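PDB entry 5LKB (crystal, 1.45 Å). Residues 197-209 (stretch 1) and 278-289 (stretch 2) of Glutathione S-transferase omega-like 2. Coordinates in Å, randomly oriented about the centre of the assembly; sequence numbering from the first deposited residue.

Stretch 1, residues 197-209: TDLVPAQLKTQID
Stretch 2, residues 278-289: TVGDQLTEADIR

Two loop-to-helix segments of one chain pack against each other, burying 593 Å² in total. Stretch 1 runs as loop and turn from Thr-197 and is helical through Lys-205 to Asp-209; stretch 2 is loop or turn as far as Thr-284 and helical from Glu-285. The two helices run the same way. The CA atoms pair in register as Leu-199 with Thr-284 (4.3 Å), Leu-204 with Gly-280 (6.9 Å) and Ile-208 with Ala-286 (5.7 Å).

The backbones are tied where they come closest. Glu-285 N donates to Leu-199 O at 2.9 Å with an almost linear angle of 173°, so a carbonyl of the first loop meets the first turn of the second helix. That approach also places Leu-199 O 3.3 Å from Thr-284 CB. Thr-284 (chi1 p, phi/psi -134/172) caps its own helix, its OG1 accepting from Ala-286 N at 3.0 Å, while Thr-284 N donates to Asp-287 OD2 at 3.0 Å. Asp-287 OD1 in turn accepts from Thr-278 N and from Thr-278 OG1, both at 2.9 Å, bracing the loop against the helix.

Leu-199 (m, t; phi/psi -84/-7) packs on Leu-283 and Ile-288: Leu-199 CD2 is 4.4 Å from Leu-283 CG, and both methyls lie near Ile-288 CD1, CD1 at 3.8 Å and CD2 at 4.0 Å. Val-200 (t; phi/psi -138/63) sets CG2 3.4 Å from Glu-285 OE2, and its N donates to Asp-198 OD1 at 3.0 Å. Pro-201, with a C-gamma endo ring and phi/psi -62/145, rests CG 3.6 Å from Gln-282 NE2.

A turn, with Leu-204 N hydrogen-bonded to Pro-201 O at 2.9 Å, delivers Leu-204 (m, t; phi/psi -112/-6) as the next bump. Its hollow is lined by Val-279, Gly-280, Gln-282 and Thr-284: CD1 lies 4.0 Å from Val-279 O, 4.0 Å from Gln-282 CG and 3.9 Å from Thr-284 CG2, while CD2 is 4.2 Å from Gly-280 CA. Gly-280 leaves room for this side chain; an ideal CB there would come within 2.9 Å of Leu-204 CD1, a clash, and its phi/psi of 63/-149 itself favours glycine. Gln-282 points its CA-to-CB bond toward stretch 1 and, with p, t and chi3 93°, brings NE2 beside Pro-201.

Val-279 (t; phi/psi -125/123) returns the fit, directing CG1 at the helix of stretch 1, 3.8 Å from Gln-207 CB and 3.9 Å from Ile-208 CG1. Ile-208 (m, t; phi/psi -58/-48) leaves CA sideways, yet its end nears the other stretch: CD1 reaches 3.7 Å from Thr-284 CB, and CG1 lies 4.4 Å from Ala-286 CB, whose small methyl points toward stretch 1.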

# COMPACT_ATOMS: atom_id res chain seq x y z
N THR A 197 1.26 -11.40 -38.24
CA THR A 197 1.65 -10.73 -37.01
C THR A 197 2.97 -11.32 -36.54
O THR A 197 3.15 -12.54 -36.52
CB THR A 197 0.56 -10.94 -35.96
OG1 THR A 197 -0.64 -10.26 -36.34
CG2 THR A 197 0.97 -10.39 -34.67
N ASP A 198 3.92 -10.44 -36.21
CA ASP A 198 5.23 -10.84 -35.70
C ASP A 198 5.60 -10.00 -34.49
O ASP A 198 5.92 -8.81 -34.61
CB ASP A 198 6.30 -10.70 -36.81
CG ASP A 198 7.60 -11.38 -36.45
OD1 ASP A 198 7.83 -11.81 -35.27
OD2 ASP A 198 8.47 -11.51 -37.37
N LEU A 199 5.65 -10.65 -33.35
CA LEU A 199 5.94 -9.99 -32.07
C LEU A 199 7.43 -9.84 -31.81
O LEU A 199 7.84 -9.16 -30.88
CB LEU A 199 5.21 -10.75 -30.96
CG LEU A 199 3.69 -10.68 -31.05
CD1 LEU A 199 3.05 -11.69 -30.16
CD2 LEU A 199 3.18 -9.32 -30.71
N VAL A 200 8.27 -10.42 -32.65
CA VAL A 200 9.73 -10.35 -32.50
C VAL A 200 10.32 -10.12 -33.90
O VAL A 200 11.07 -10.97 -34.43
CB VAL A 200 10.27 -11.63 -31.86
CG1 VAL A 200 11.70 -11.40 -31.48
CG2 VAL A 200 9.44 -12.00 -30.60
N PRO A 201 10.01 -8.99 -34.53
CA PRO A 201 10.58 -8.71 -35.87
C PRO A 201 12.10 -8.62 -35.87
O PRO A 201 12.73 -8.08 -34.96
CB PRO A 201 9.95 -7.36 -36.25
CG PRO A 201 9.43 -6.77 -34.99
CD PRO A 201 9.14 -7.91 -34.06
N ALA A 202 12.69 -9.10 -36.96
CA ALA A 202 14.14 -9.16 -37.04
C ALA A 202 14.80 -7.82 -36.80
O ALA A 202 15.86 -7.75 -36.17
CB ALA A 202 14.51 -9.62 -38.45
N GLN A 203 14.25 -6.75 -37.35
CA GLN A 203 14.88 -5.45 -37.19
C GLN A 203 14.91 -4.98 -35.74
O GLN A 203 15.72 -4.12 -35.41
CB GLN A 203 14.19 -4.40 -38.04
CG GLN A 203 14.21 -4.68 -39.56
N LEU A 204 14.05 -5.55 -34.89
CA LEU A 204 13.93 -5.18 -33.47
C LEU A 204 14.41 -6.26 -32.52
O LEU A 204 14.52 -6.02 -31.31
CB LEU A 204 12.45 -4.89 -33.19
CG LEU A 204 11.82 -3.71 -33.95
CD1 LEU A 204 10.35 -3.48 -33.55
CD2 LEU A 204 12.64 -2.43 -33.80
N LYS A 205 14.78 -7.43 -33.02
CA LYS A 205 15.10 -8.55 -32.15
C LYS A 205 16.15 -8.20 -31.09
O LYS A 205 15.95 -8.45 -29.90
CB LYS A 205 15.54 -9.79 -32.95
CG LYS A 205 15.74 -10.98 -32.03
CD LYS A 205 16.07 -12.28 -32.72
CE LYS A 205 15.65 -13.44 -31.84
NZ LYS A 205 16.63 -14.55 -31.77
N THR A 206 17.28 -7.59 -31.48
CA THR A 206 18.32 -7.39 -30.47
C THR A 206 17.84 -6.37 -29.43
O THR A 206 18.09 -6.55 -28.24
CB THR A 206 19.65 -6.96 -31.08
OG1 THR A 206 19.48 -5.69 -31.72
CG2 THR A 206 20.08 -7.95 -32.10
N GLN A 207 17.15 -5.31 -29.87
CA GLN A 207 16.61 -4.34 -28.90
C GLN A 207 15.56 -4.97 -27.99
O GLN A 207 15.48 -4.62 -26.81
CB GLN A 207 16.01 -3.13 -29.58
CG GLN A 207 16.98 -2.28 -30.37
CD GLN A 207 16.26 -1.40 -31.34
OE1 GLN A 207 15.78 -0.32 -30.99
NE2 GLN A 207 16.16 -1.86 -32.58
N ILE A 208 14.69 -5.83 -28.54
CA ILE A 208 13.75 -6.58 -27.69
C ILE A 208 14.48 -7.42 -26.67
O ILE A 208 14.14 -7.43 -25.48
CB ILE A 208 12.81 -7.45 -28.54
CG1 ILE A 208 11.82 -6.58 -29.31
CG2 ILE A 208 12.11 -8.51 -27.71
CD1 ILE A 208 11.08 -7.29 -30.43
N ASP A 209 15.51 -8.16 -27.09
CA ASP A 209 16.21 -9.00 -26.13
C ASP A 209 16.91 -8.17 -25.05
O ASP A 209 16.94 -8.57 -23.88
CB ASP A 209 17.24 -9.88 -26.83
CG ASP A 209 16.61 -11.03 -27.55
OD1 ASP A 209 15.46 -11.43 -27.24
OD2 ASP A 209 17.23 -11.55 -28.51
N THR A 278 7.22 0.21 -26.34
CA THR A 278 8.52 0.23 -25.66
C THR A 278 9.69 0.13 -26.64
O THR A 278 10.71 0.80 -26.46
CB THR A 278 8.66 -0.86 -24.59
OG1 THR A 278 8.32 -2.15 -25.12
CG2 THR A 278 7.75 -0.52 -23.36
N VAL A 279 9.56 -0.73 -27.65
CA VAL A 279 10.64 -1.01 -28.60
C VAL A 279 10.10 -0.75 -30.01
O VAL A 279 9.07 -1.32 -30.41
CB VAL A 279 11.18 -2.44 -28.45
CG1 VAL A 279 12.24 -2.74 -29.50
CG2 VAL A 279 11.75 -2.59 -27.11
N GLY A 280 10.78 0.13 -30.73
CA GLY A 280 10.34 0.54 -32.03
C GLY A 280 9.00 1.24 -32.02
O GLY A 280 8.60 1.88 -31.04
N ASP A 281 8.27 1.07 -33.11
CA ASP A 281 7.02 1.78 -33.32
C ASP A 281 5.83 0.84 -33.51
O ASP A 281 4.80 1.25 -34.04
CB ASP A 281 7.18 2.74 -34.50
CG ASP A 281 7.52 2.03 -35.78
OD1 ASP A 281 7.85 0.83 -35.75
OD2 ASP A 281 7.45 2.68 -36.85
N GLN A 282 5.95 -0.42 -33.08
CA GLN A 282 4.88 -1.40 -33.17
C GLN A 282 4.86 -2.24 -31.88
O GLN A 282 5.85 -2.33 -31.15
CB GLN A 282 5.11 -2.36 -34.37
CG GLN A 282 6.37 -3.17 -34.16
CD GLN A 282 6.62 -4.26 -35.18
OE1 GLN A 282 7.30 -4.03 -36.16
NE2 GLN A 282 6.12 -5.47 -34.90
N LEU A 283 3.72 -2.92 -31.68
CA LEU A 283 3.57 -3.86 -30.58
C LEU A 283 4.51 -5.04 -30.76
O LEU A 283 4.56 -5.68 -31.82
CB LEU A 283 2.14 -4.34 -30.50
CG LEU A 283 1.74 -5.38 -29.45
CD1 LEU A 283 1.69 -4.70 -28.13
CD2 LEU A 283 0.41 -6.06 -29.75
N THR A 284 5.26 -5.33 -29.73
CA THR A 284 6.18 -6.44 -29.67
C THR A 284 6.05 -7.19 -28.37
O THR A 284 5.38 -6.75 -27.40
CB THR A 284 7.64 -6.01 -29.85
OG1 THR A 284 8.15 -5.48 -28.62
CG2 THR A 284 7.83 -5.03 -31.03
N GLU A 285 6.75 -8.32 -28.33
CA GLU A 285 6.91 -9.13 -27.14
C GLU A 285 7.40 -8.31 -25.94
O GLU A 285 7.06 -8.64 -24.79
CB GLU A 285 7.95 -10.20 -27.43
CG GLU A 285 8.30 -11.04 -26.29
CD GLU A 285 9.41 -12.04 -26.64
OE1 GLU A 285 10.56 -11.85 -26.19
OE2 GLU A 285 9.09 -13.01 -27.36
N ALA A 286 8.24 -7.30 -26.18
CA ALA A 286 8.74 -6.48 -25.07
C ALA A 286 7.58 -5.83 -24.35
O ALA A 286 7.60 -5.72 -23.11
CB ALA A 286 9.69 -5.40 -25.59
N ASP A 287 6.58 -5.35 -25.11
CA ASP A 287 5.39 -4.76 -24.47
C ASP A 287 4.63 -5.81 -23.65
O ASP A 287 4.13 -5.51 -22.53
CB ASP A 287 4.46 -4.15 -25.49
CG ASP A 287 5.10 -3.08 -26.27
OD1 ASP A 287 5.48 -2.04 -25.73
OD2 ASP A 287 5.23 -3.26 -27.52
N ILE A 288 4.48 -6.98 -24.20
CA ILE A 288 3.73 -8.04 -23.54
C ILE A 288 4.36 -8.37 -22.21
O ILE A 288 3.69 -8.45 -21.18
CB ILE A 288 3.60 -9.26 -24.48
CG1 ILE A 288 2.74 -8.88 -25.69
CG2 ILE A 288 3.02 -10.47 -23.72
CD1 ILE A 288 2.70 -9.91 -26.78
N ARG A 289 5.67 -8.57 -22.20
CA ARG A 289 6.37 -8.98 -21.01
C ARG A 289 6.32 -7.88 -19.96
O ARG A 289 6.11 -8.19 -18.78
CB ARG A 289 7.81 -9.38 -21.33
CG ARG A 289 7.91 -10.75 -22.09
CD ARG A 289 9.37 -10.89 -22.67
NE ARG A 289 10.35 -10.72 -21.62
CZ ARG A 289 11.34 -11.52 -21.31
NH1 ARG A 289 11.56 -12.66 -21.98
NH2 ARG A 289 12.16 -11.17 -20.32